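PDB 4R4X: pngf-ii from Elizabethkingia meningoseptica, which probably hydrolyses the amide link between asparagine side chains and the innermost sugar of N-linked glycans, stripping glycoproteins of their sugar chains as a PNGase F relative. Local coordinates for residues 189-194 and 358-363; 232-237 and 298-303; 414-419 and 502-507. All coordinates share one frame; numbering follows the deposited sequence. Where two conformers were deposited one is given.

Contact 1: residues 189-194 and 358-363; sequences PVFENE and HQISLE
Val190 and Phe191 both turn their backbone N-H groups on one acceptor, Leu362 O, at 3.0 Å from Val190 N and 2.9 Å from Phe191 N. The second bond is the straighter and lies on a lone pair of the carbonyl; the first comes in slightly tilted from its plane. Phe191 O answers by accepting from Leu362 N. The side chains knit over the same spot: Leu362 CD2 lies 3.8 Å from Phe191 CD2 and also touches Val190 CG1. That Val190 methyl is anti to the backbone N (chi1 -174°), and it sits over the centre of the Phe191 ring. Farther along, the chain turns at Asn193, whose backbone takes left-handed angles. Its N-H points almost straight at Ser361 OG, 3.1 Å from Asn193 N, and one water bridges Ser361 OG to Asn193 OD1. Glu194 N then meets Ile360 O at 2.7 Å, and Ile360 N returns a bond to Glu194 O. Behind this layer, Val190 rests on Ile346 and Ile360 on Ala348, both from strand 343-350 of the facing sheet, while the carboxylate of Glu194 forms a salt bridge with Arg210. A classic bulge opposite Leu362 and a G1 bulge opposite Ile360 interrupt the outermost strand, which turns its corner at Glu192 and Asn193, of a four-stranded antiparallel sheet in the first PNGase F-like region, a beta-sandwich.

Contact 2: residues 232-237 and 298-303; sequences IFVELK and ELMRFF
A single selenium-bound methyl carries much of the contact between Val234, Leu236 and Met300, which is a selenomethionine here, modelled in two conformers. In one of them CE lies 3.7 Å from Val234 CG1 and 4.0 Å from Leu236 CB, so the tip fits between two alternate residues on the inward face of strand 231-240. In that conformer the side chain starts with CG anti to the backbone N and bends at chi3 (-40°), which turns CE toward those partners. Val234 offers both methyls to it, with CG1 in the crowded position between its own backbone N and carbonyl carbon. On one side Leu299 adds a looser touch, CB to Val234 CG1 at 4.5 Å. On the other, Leu236 crosses the Phe302 side chain at about a right angle: CD2 lies over one ring face, offset toward the rim, and CD1 approaches Phe302 CZ at 4.1 Å. No hydrogen bond joins the two segments, whose strand axes stay 9.7 Å apart. Tyr328 closes in on Leu236, Met300 and Phe302, and Leu362 covers Val234. Leu299 and Met300 also form a classic bulge opposite Val251, so two successive residues can turn inward. Such face-to-face apolar packing, with strands 24° from parallel, is a beta-sandwich core, consistent with the first of the two jelly rolls of PNGase F, which here follows an additional N-terminal domain.

Contact 3: residues 414-419 and 502-507; sequences KDLKNA and GNLNAG
Asn503 reaches across to Lys417 and Asn418 with its amide oxygen. From the start of the side chain, CB passes 3.7 Å from Leu416 O, then CG, anti to the carbonyl carbon (chi1 -54°), comes alongside Lys417 CA. At the tip OD1 accepts the backbone N-H of Asn418, 2.9 Å from Asn418 N, a nearly straight bond lying in the plane of the amide carbonyl. The same OD1 also accepts a hydrogen bond from a water, which donates a second to Asn418 OD1, and that water bridges the two amide oxygens, which lie 3.9 Å apart. Asn418 itself has left-handed backbone angles where the chain turns a corner. Next door, Leu416 and Leu504 form an ordinary antiparallel hydrogen-bonded pair, with 2.8 Å from Leu416 N to Leu504 O and the same from Leu504 N to Leu416 O. On the buried side, Leu504 CD1 packs against Ala419 CB at 3.6 Å. At the far end Asp415 OD1 receives Ala506 N at 2.9 Å, on the anti side of the carboxylate. Just beyond, Gly507 pairs with Leu412 through the backbone, already in a different sheet. Both segments therefore pass from one sheet to the other here, side by side, as at the end of a beta-sandwich, in the C-terminal jelly-roll domain expected of this family.

In the fold
Contacts 1 and 2 belong to one sandwich: strands 358-367 and 231-240 are neighbours in the four-stranded sheet, and the two contacts touch directly, with Glu363 O 2.9 Å from Glu235 N. Contact 1 works within that sheet, partly buried and rich in backbone bonds; contact 2 runs between sheets, fully buried and without a polar link. Contact 3 lies about 28 Å from contact 2, centre to centre, mostly at the surface, and mixes backbone pairing with hydrogen bonds from backbone N-H groups to side-chain oxygens and bridging waters. Strands 297-303 and 493-504 adjoin in the nine-stranded sheet, so this sheet spans both family regions and connects contact 2 with contact 3.

Contact 1: residues 189-194 and 358-363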
loop_
_atom_site.group_PDB
_atom_site.type_symbol
_atom_site.label_atom_id
_atom_site.label_comp_id
_atom_site.label_asym_id
_atom_site.label_seq_id
_atom_site.Cartn_x
_atom_site.Cartn_y
_atom_site.Cartn_z
ATOM N N PRO A 189 -8.161 -2.104 7.692
ATOM C CA PRO A 189 -7.825 -1.091 8.688
ATOM C C PRO A 189 -7.215 -1.726 9.918
ATOM O O PRO A 189 -7.662 -2.804 10.344
ATOM C CB PRO A 189 -9.179 -0.436 9.026
ATOM C CG PRO A 189 -10.216 -1.130 8.212
ATOM C CD PRO A 189 -9.611 -2.364 7.618
ATOM N N VAL A 190 -6.188 -1.088 10.471
ATOM C CA VAL A 190 -5.582 -1.557 11.704
ATOM C C VAL A 190 -5.665 -0.480 12.780
ATOM O O VAL A 190 -6.346 -0.687 13.780
ATOM C CB VAL A 190 -4.117 -2.001 11.494
ATOM C CG1 VAL A 190 -3.565 -2.613 12.765
ATOM C CG2 VAL A 190 -4.031 -2.998 10.360
ATOM N N PHE A 191 -4.971 0.648 12.583
ATOM C CA PHE A 191 -4.967 1.754 13.568
ATOM C C PHE A 191 -5.329 3.064 12.906
ATOM O O PHE A 191 -4.963 3.322 11.744
ATOM C CB PHE A 191 -3.617 1.921 14.296
ATOM C CG PHE A 191 -3.150 0.700 15.039
ATOM C CD1 PHE A 191 -3.911 0.125 16.040
ATOM C CD2 PHE A 191 -1.909 0.144 14.762
ATOM C CE1 PHE A 191 -3.469 -0.990 16.718
ATOM C CE2 PHE A 191 -1.475 -0.989 15.410
ATOM C CZ PHE A 191 -2.252 -1.556 16.408
ATOM N N GLU A 192 -6.054 3.905 13.642
ATOM C CA GLU A 192 -6.383 5.249 13.185
ATOM C C GLU A 192 -6.130 6.259 14.301
ATOM O O GLU A 192 -6.701 6.138 15.379
ATOM C CB GLU A 192 -7.850 5.324 12.746
ATOM C CG GLU A 192 -8.214 6.678 12.163
ATOM C CD GLU A 192 -9.513 6.656 11.359
ATOM O OE1 GLU A 192 -9.642 7.487 10.425
ATOM O OE2 GLU A 192 -10.388 5.800 11.639
ATOM N N ASN A 193 -5.239 7.213 14.035
ATOM C CA ASN A 193 -4.814 8.211 14.992
ATOM C C ASN A 193 -4.569 7.649 16.401
ATOM O O ASN A 193 -5.105 8.161 17.361
ATOM C CB ASN A 193 -5.849 9.349 15.032
ATOM C CG ASN A 193 -6.068 9.983 13.654
ATOM O OD1 ASN A 193 -5.126 10.159 12.872
ATOM N ND2 ASN A 193 -7.311 10.311 13.346
ATOM N N GLU A 194 -3.738 6.620 16.500
ATOM C CA GLU A 194 -3.408 5.978 17.775
ATOM C C GLU A 194 -2.136 6.532 18.366
ATOM O O GLU A 194 -1.104 6.565 17.710
ATOM C CB GLU A 194 -3.177 4.468 17.624
ATOM C CG GLU A 194 -4.390 3.572 17.693
ATOM C CD GLU A 194 -5.370 3.863 18.819
ATOM O OE1 GLU A 194 -6.576 3.947 18.480
ATOM O OE2 GLU A 194 -4.963 3.986 19.998
ATOM N N HIS A 358 3.896 9.945 19.987
ATOM C CA HIS A 358 3.613 9.939 18.560
ATOM C C HIS A 358 2.175 9.536 18.337
ATOM O O HIS A 358 1.547 8.945 19.212
ATOM C CB HIS A 358 4.498 8.920 17.824
ATOM C CG HIS A 358 5.950 9.178 17.996
ATOM N ND1 HIS A 358 6.719 9.744 17.008
ATOM C CD2 HIS A 358 6.767 9.005 19.060
ATOM C CE1 HIS A 358 7.961 9.869 17.440
ATOM N NE2 HIS A 358 8.009 9.445 18.685
ATOM N N GLN A 359 1.657 9.858 17.160
ATOM C CA GLN A 359 0.354 9.396 16.707
ATOM C C GLN A 359 0.562 8.708 15.352
ATOM O O GLN A 359 1.243 9.266 14.484
ATOM C CB GLN A 359 -0.553 10.600 16.522
ATOM C CG GLN A 359 -1.995 10.272 16.394
ATOM C CD GLN A 359 -2.785 11.555 16.485
ATOM O OE1 GLN A 359 -2.883 12.144 17.554
ATOM N NE2 GLN A 359 -3.266 12.031 15.360
ATOM N N ILE A 360 -0.012 7.519 15.180
ATOM C CA ILE A 360 0.012 6.850 13.880
ATOM C C ILE A 360 -1.358 6.356 13.402
ATOM O O ILE A 360 -2.325 6.233 14.184
ATOM C CB ILE A 360 0.978 5.634 13.857
ATOM C CG1 ILE A 360 0.359 4.455 14.601
ATOM C CG2 ILE A 360 2.323 6.010 14.442
ATOM C CD1 ILE A 360 1.051 3.137 14.383
ATOM N N SER A 361 -1.405 6.105 12.093
ATOM C CA SER A 361 -2.429 5.316 11.440
ATOM C C SER A 361 -1.729 4.199 10.685
ATOM O O SER A 361 -0.584 4.358 10.277
ATOM C CB SER A 361 -3.263 6.172 10.482
ATOM O OG SER A 361 -3.926 7.206 11.233
ATOM N N LEU A 362 -2.418 3.081 10.514
ATOM C CA LEU A 362 -1.866 1.911 9.856
ATOM C C LEU A 362 -2.960 1.088 9.186
ATOM O O LEU A 362 -4.012 0.815 9.802
ATOM C CB LEU A 362 -1.157 1.039 10.879
ATOM C CG LEU A 362 -0.570 -0.273 10.390
ATOM C CD1 LEU A 362 0.604 0.035 9.491
ATOM C CD2 LEU A 362 -0.158 -1.119 11.586
ATOM N N GLU A 363 -2.698 0.673 7.944
ATOM C CA GLU A 363 -3.579 -0.232 7.215
ATOM C C GLU A 363 -2.766 -1.144 6.298
ATOM O O GLU A 363 -1.597 -0.867 5.991
ATOM C CB GLU A 363 -4.639 0.560 6.419
ATOM C CG GLU A 363 -4.089 1.372 5.250
ATOM C CD GLU A 363 -5.122 2.262 4.570
ATOM O OE1 GLU A 363 -5.079 2.381 3.323
ATOM O OE2 GLU A 363 -5.986 2.845 5.267
HETATM O O HOH W 1 -2.275 9.505 12.424
#

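Contact 2: residues 232-237 and 298-303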
loop_
_atom_site.group_PDB
_atom_site.type_symbol
_atom_site.label_atom_id
_atom_site.label_comp_id
_atom_site.label_asym_id
_atom_site.label_seq_id
_atom_site.Cartn_x
_atom_site.Cartn_y
_atom_site.Cartn_z
ATOM N N ILE A 232 0.432 -7.172 -1.890
ATOM C CA ILE A 232 0.099 -6.733 -0.537
ATOM C C ILE A 232 1.052 -5.627 -0.101
ATOM O O ILE A 232 2.280 -5.753 -0.243
ATOM C CB ILE A 232 0.226 -7.860 0.498
ATOM C CG1 ILE A 232 -0.399 -9.172 0.030
ATOM C CG2 ILE A 232 -0.425 -7.423 1.797
ATOM C CD1 ILE A 232 0.045 -10.370 0.843
ATOM N N PHE A 233 0.479 -4.557 0.434
ATOM C CA PHE A 233 1.238 -3.420 0.895
ATOM C C PHE A 233 0.765 -3.046 2.306
ATOM O O PHE A 233 -0.389 -3.301 2.687
ATOM C CB PHE A 233 1.014 -2.193 -0.010
ATOM C CG PHE A 233 1.656 -2.284 -1.361
ATOM C CD1 PHE A 233 1.128 -3.081 -2.337
ATOM C CD2 PHE A 233 2.779 -1.500 -1.667
ATOM C CE1 PHE A 233 1.720 -3.148 -3.591
ATOM C CE2 PHE A 233 3.382 -1.565 -2.922
ATOM C CZ PHE A 233 2.850 -2.404 -3.879
ATOM N N VAL A 234 1.675 -2.447 3.074
ATOM C CA VAL A 234 1.362 -1.934 4.385
ATOM C C VAL A 234 1.693 -0.467 4.378
ATOM O O VAL A 234 2.766 -0.091 3.897
ATOM C CB VAL A 234 2.125 -2.676 5.499
ATOM C CG1 VAL A 234 3.639 -2.657 5.275
ATOM C CG2 VAL A 234 1.771 -2.101 6.857
ATOM N N GLU A 235 0.766 0.349 4.890
ATOM C CA GLU A 235 0.935 1.810 4.924
ATOM C C GLU A 235 0.729 2.414 6.307
ATOM O O GLU A 235 -0.308 2.220 6.948
ATOM C CB GLU A 235 0.007 2.502 3.933
ATOM C CG GLU A 235 0.291 4.010 3.783
ATOM C CD GLU A 235 -0.489 4.631 2.625
ATOM O OE1 GLU A 235 0.076 5.442 1.871
ATOM O OE2 GLU A 235 -1.685 4.314 2.468
ATOM N N LEU A 236 1.731 3.171 6.750
ATOM C CA LEU A 236 1.722 3.819 8.046
ATOM C C LEU A 236 1.896 5.319 7.846
ATOM O O LEU A 236 2.689 5.753 6.980
ATOM C CB LEU A 236 2.864 3.269 8.915
ATOM C CG LEU A 236 2.887 3.863 10.339
ATOM C CD1 LEU A 236 3.114 2.809 11.399
ATOM C CD2 LEU A 236 3.910 4.959 10.457
ATOM N N LYS A 237 1.159 6.102 8.632
ATOM C CA LYS A 237 1.315 7.555 8.650
ATOM C C LYS A 237 1.651 7.935 10.078
ATOM O O LYS A 237 1.110 7.367 11.009
ATOM C CB LYS A 237 0.024 8.265 8.215
ATOM C CG LYS A 237 -0.574 7.858 6.889
ATOM C CD LYS A 237 0.327 8.148 5.697
ATOM C CE LYS A 237 -0.361 7.740 4.387
ATOM N NZ LYS A 237 -1.569 8.579 4.119
ATOM N N GLU A 298 9.123 -8.539 11.182
ATOM C CA GLU A 298 9.013 -7.106 10.845
ATOM C C GLU A 298 8.376 -6.921 9.476
ATOM O O GLU A 298 8.988 -7.259 8.444
ATOM C CB GLU A 298 10.398 -6.453 10.810
ATOM C CG GLU A 298 11.155 -6.589 12.078
ATOM C CD GLU A 298 12.531 -5.964 12.028
ATOM O OE1 GLU A 298 13.280 -6.198 11.052
ATOM O OE2 GLU A 298 12.869 -5.241 12.981
ATOM N N LEU A 299 7.141 -6.431 9.422
ATOM C CA LEU A 299 6.569 -6.066 8.112
ATOM C C LEU A 299 7.332 -4.893 7.496
ATOM O O LEU A 299 7.591 -4.892 6.299
ATOM C CB LEU A 299 5.093 -5.682 8.218
ATOM C CG LEU A 299 4.115 -6.723 8.752
ATOM C CD1 LEU A 299 2.682 -6.217 8.526
ATOM C CD2 LEU A 299 4.326 -8.074 8.047
HETATM N N MSE A 300 7.691 -3.919 8.326
HETATM C CA MSE A 300 8.301 -2.651 7.878
HETATM C C MSE A 300 9.119 -2.107 9.017
HETATM O O MSE A 300 8.596 -1.901 10.102
HETATM C CB MSE A 300 7.218 -1.614 7.508
HETATM C CG MSE A 300 7.770 -0.222 7.163
HETATM SE SE MSE A 300 6.494 1.235 7.594
HETATM C CE MSE A 300 4.820 0.388 7.005
ATOM N N ARG A 301 10.418 -1.876 8.788
ATOM C CA ARG A 301 11.283 -1.197 9.732
ATOM C C ARG A 301 11.393 0.246 9.260
ATOM O O ARG A 301 11.680 0.502 8.074
ATOM C CB ARG A 301 12.669 -1.865 9.791
ATOM C CG ARG A 301 13.740 -1.090 10.567
ATOM C CD ARG A 301 14.112 -1.652 11.926
ATOM N NE ARG A 301 14.435 -3.080 11.913
ATOM C CZ ARG A 301 15.632 -3.647 11.725
ATOM N NH1 ARG A 301 16.728 -2.934 11.496
ATOM N NH2 ARG A 301 15.723 -4.979 11.727
ATOM N N PHE A 302 11.114 1.190 10.166
ATOM C CA PHE A 302 11.105 2.602 9.819
ATOM C C PHE A 302 11.703 3.414 10.953
ATOM O O PHE A 302 11.822 2.945 12.096
ATOM C CB PHE A 302 9.685 3.113 9.463
ATOM C CG PHE A 302 8.717 3.136 10.626
ATOM C CD1 PHE A 302 8.031 1.979 11.013
ATOM C CD2 PHE A 302 8.465 4.318 11.328
ATOM C CE1 PHE A 302 7.149 1.996 12.088
ATOM C CE2 PHE A 302 7.582 4.339 12.411
ATOM C CZ PHE A 302 6.919 3.182 12.791
ATOM N N PHE A 303 12.096 4.642 10.630
ATOM C CA PHE A 303 12.621 5.536 11.636
ATOM C C PHE A 303 11.847 6.821 11.585
ATOM O O PHE A 303 11.656 7.368 10.510
ATOM C CB PHE A 303 14.108 5.728 11.413
ATOM C CG PHE A 303 14.874 4.473 11.670
ATOM C CD1 PHE A 303 14.966 3.501 10.695
ATOM C CD2 PHE A 303 15.356 4.208 12.937
ATOM C CE1 PHE A 303 15.574 2.279 10.953
ATOM C CE2 PHE A 303 16.005 3.003 13.202
ATOM C CZ PHE A 303 16.091 2.024 12.214
#

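Contact 3: residues 414-419 and 502-507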
loop_
_atom_site.group_PDB
_atom_site.type_symbol
_atom_site.label_atom_id
_atom_site.label_comp_id
_atom_site.label_asym_id
_atom_site.label_seq_id
_atom_site.Cartn_x
_atom_site.Cartn_y
_atom_site.Cartn_z
ATOM N N LYS A 414 10.930 -30.236 3.495
ATOM C CA LYS A 414 10.808 -30.376 2.067
ATOM C C LYS A 414 11.877 -29.491 1.427
ATOM O O LYS A 414 12.184 -28.429 1.975
ATOM C CB LYS A 414 9.384 -29.932 1.682
ATOM C CG LYS A 414 9.090 -29.759 0.204
ATOM C CD LYS A 414 8.728 -31.079 -0.464
ATOM C CE LYS A 414 8.005 -30.853 -1.780
ATOM N NZ LYS A 414 7.994 -32.083 -2.624
ATOM N N ASP A 415 12.429 -29.932 0.291
ATOM C CA ASP A 415 13.383 -29.127 -0.478
ATOM C C ASP A 415 12.769 -27.756 -0.734
ATOM O O ASP A 415 11.556 -27.618 -0.908
ATOM C CB ASP A 415 13.708 -29.729 -1.859
ATOM C CG ASP A 415 14.503 -31.049 -1.801
ATOM O OD1 ASP A 415 14.931 -31.516 -0.710
ATOM O OD2 ASP A 415 14.702 -31.614 -2.907
ATOM N N LEU A 416 13.613 -26.744 -0.781
ATOM C CA LEU A 416 13.149 -25.386 -1.046
ATOM C C LEU A 416 13.907 -24.870 -2.274
ATOM O O LEU A 416 15.142 -24.819 -2.252
ATOM C CB LEU A 416 13.453 -24.565 0.194
ATOM C CG LEU A 416 12.571 -23.426 0.632
ATOM C CD1 LEU A 416 11.101 -23.846 0.734
ATOM C CD2 LEU A 416 13.138 -22.895 1.945
ATOM N N LYS A 417 13.180 -24.557 -3.342
ATOM C CA LYS A 417 13.747 -23.942 -4.528
ATOM C C LYS A 417 13.831 -22.417 -4.352
ATOM O O LYS A 417 12.953 -21.806 -3.748
ATOM C CB LYS A 417 12.898 -24.284 -5.761
ATOM C CG LYS A 417 13.265 -23.507 -7.011
ATOM C CD LYS A 417 12.502 -23.970 -8.227
ATOM C CE LYS A 417 12.899 -23.191 -9.469
ATOM N NZ LYS A 417 12.015 -23.552 -10.604
ATOM N N ASN A 418 14.872 -21.816 -4.910
ATOM C CA ASN A 418 15.083 -20.361 -4.861
ATOM C C ASN A 418 14.966 -19.796 -3.452
ATOM O O ASN A 418 14.292 -18.804 -3.225
ATOM C CB ASN A 418 14.155 -19.648 -5.845
ATOM C CG ASN A 418 14.506 -19.937 -7.290
ATOM O OD1 ASN A 418 15.656 -20.247 -7.618
ATOM N ND2 ASN A 418 13.520 -19.855 -8.163
ATOM N N ALA A 419 15.651 -20.421 -2.500
ATOM C CA ALA A 419 15.636 -19.942 -1.136
ATOM C C ALA A 419 16.265 -18.549 -1.055
ATOM O O ALA A 419 17.242 -18.259 -1.724
ATOM C CB ALA A 419 16.399 -20.882 -0.219
ATOM N N GLY A 502 20.364 -19.965 -2.983
ATOM C CA GLY A 502 20.302 -21.117 -3.876
ATOM C C GLY A 502 19.159 -22.030 -3.449
ATOM O O GLY A 502 18.294 -21.630 -2.667
ATOM N N ASN A 503 19.176 -23.273 -3.920
ATOM C CA ASN A 503 18.181 -24.258 -3.507
ATOM C C ASN A 503 18.649 -24.988 -2.244
ATOM O O ASN A 503 19.861 -25.264 -2.071
ATOM C CB ASN A 503 17.943 -25.272 -4.646
ATOM C CG ASN A 503 17.568 -24.608 -5.968
ATOM O OD1 ASN A 503 16.864 -23.583 -6.017
ATOM N ND2 ASN A 503 18.046 -25.185 -7.047
ATOM N N LEU A 504 17.720 -25.294 -1.345
ATOM C CA LEU A 504 18.056 -25.957 -0.112
ATOM C C LEU A 504 17.419 -27.330 -0.054
ATOM O O LEU A 504 16.255 -27.481 -0.406
ATOM C CB LEU A 504 17.604 -25.148 1.098
ATOM C CG LEU A 504 18.190 -23.731 1.207
ATOM C CD1 LEU A 504 17.574 -23.063 2.405
ATOM C CD2 LEU A 504 19.705 -23.773 1.307
ATOM N N ASN A 505 18.208 -28.322 0.372
ATOM C CA ASN A 505 17.683 -29.678 0.612
ATOM C C ASN A 505 16.835 -29.742 1.872
ATOM O O ASN A 505 17.062 -29.014 2.821
ATOM C CB ASN A 505 18.830 -30.682 0.811
ATOM C CG ASN A 505 19.543 -31.008 -0.467
ATOM O OD1 ASN A 505 19.052 -30.698 -1.552
ATOM N ND2 ASN A 505 20.729 -31.635 -0.355
ATOM N N ALA A 506 15.894 -30.669 1.906
ATOM C CA ALA A 506 15.258 -31.014 3.173
ATOM C C ALA A 506 16.312 -31.434 4.227
ATOM O O ALA A 506 17.361 -31.981 3.889
ATOM C CB ALA A 506 14.232 -32.116 2.953
ATOM N N GLY A 507 16.043 -31.163 5.495
ATOM C CA GLY A 507 16.973 -31.517 6.562
ATOM C C GLY A 507 17.445 -30.292 7.313
ATOM O O GLY A 507 16.860 -29.216 7.194
HETATM O O HOH W 2 18.231 -20.889 -6.338
HETATM O O HOH W 3 18.003 -18.346 -4.274
#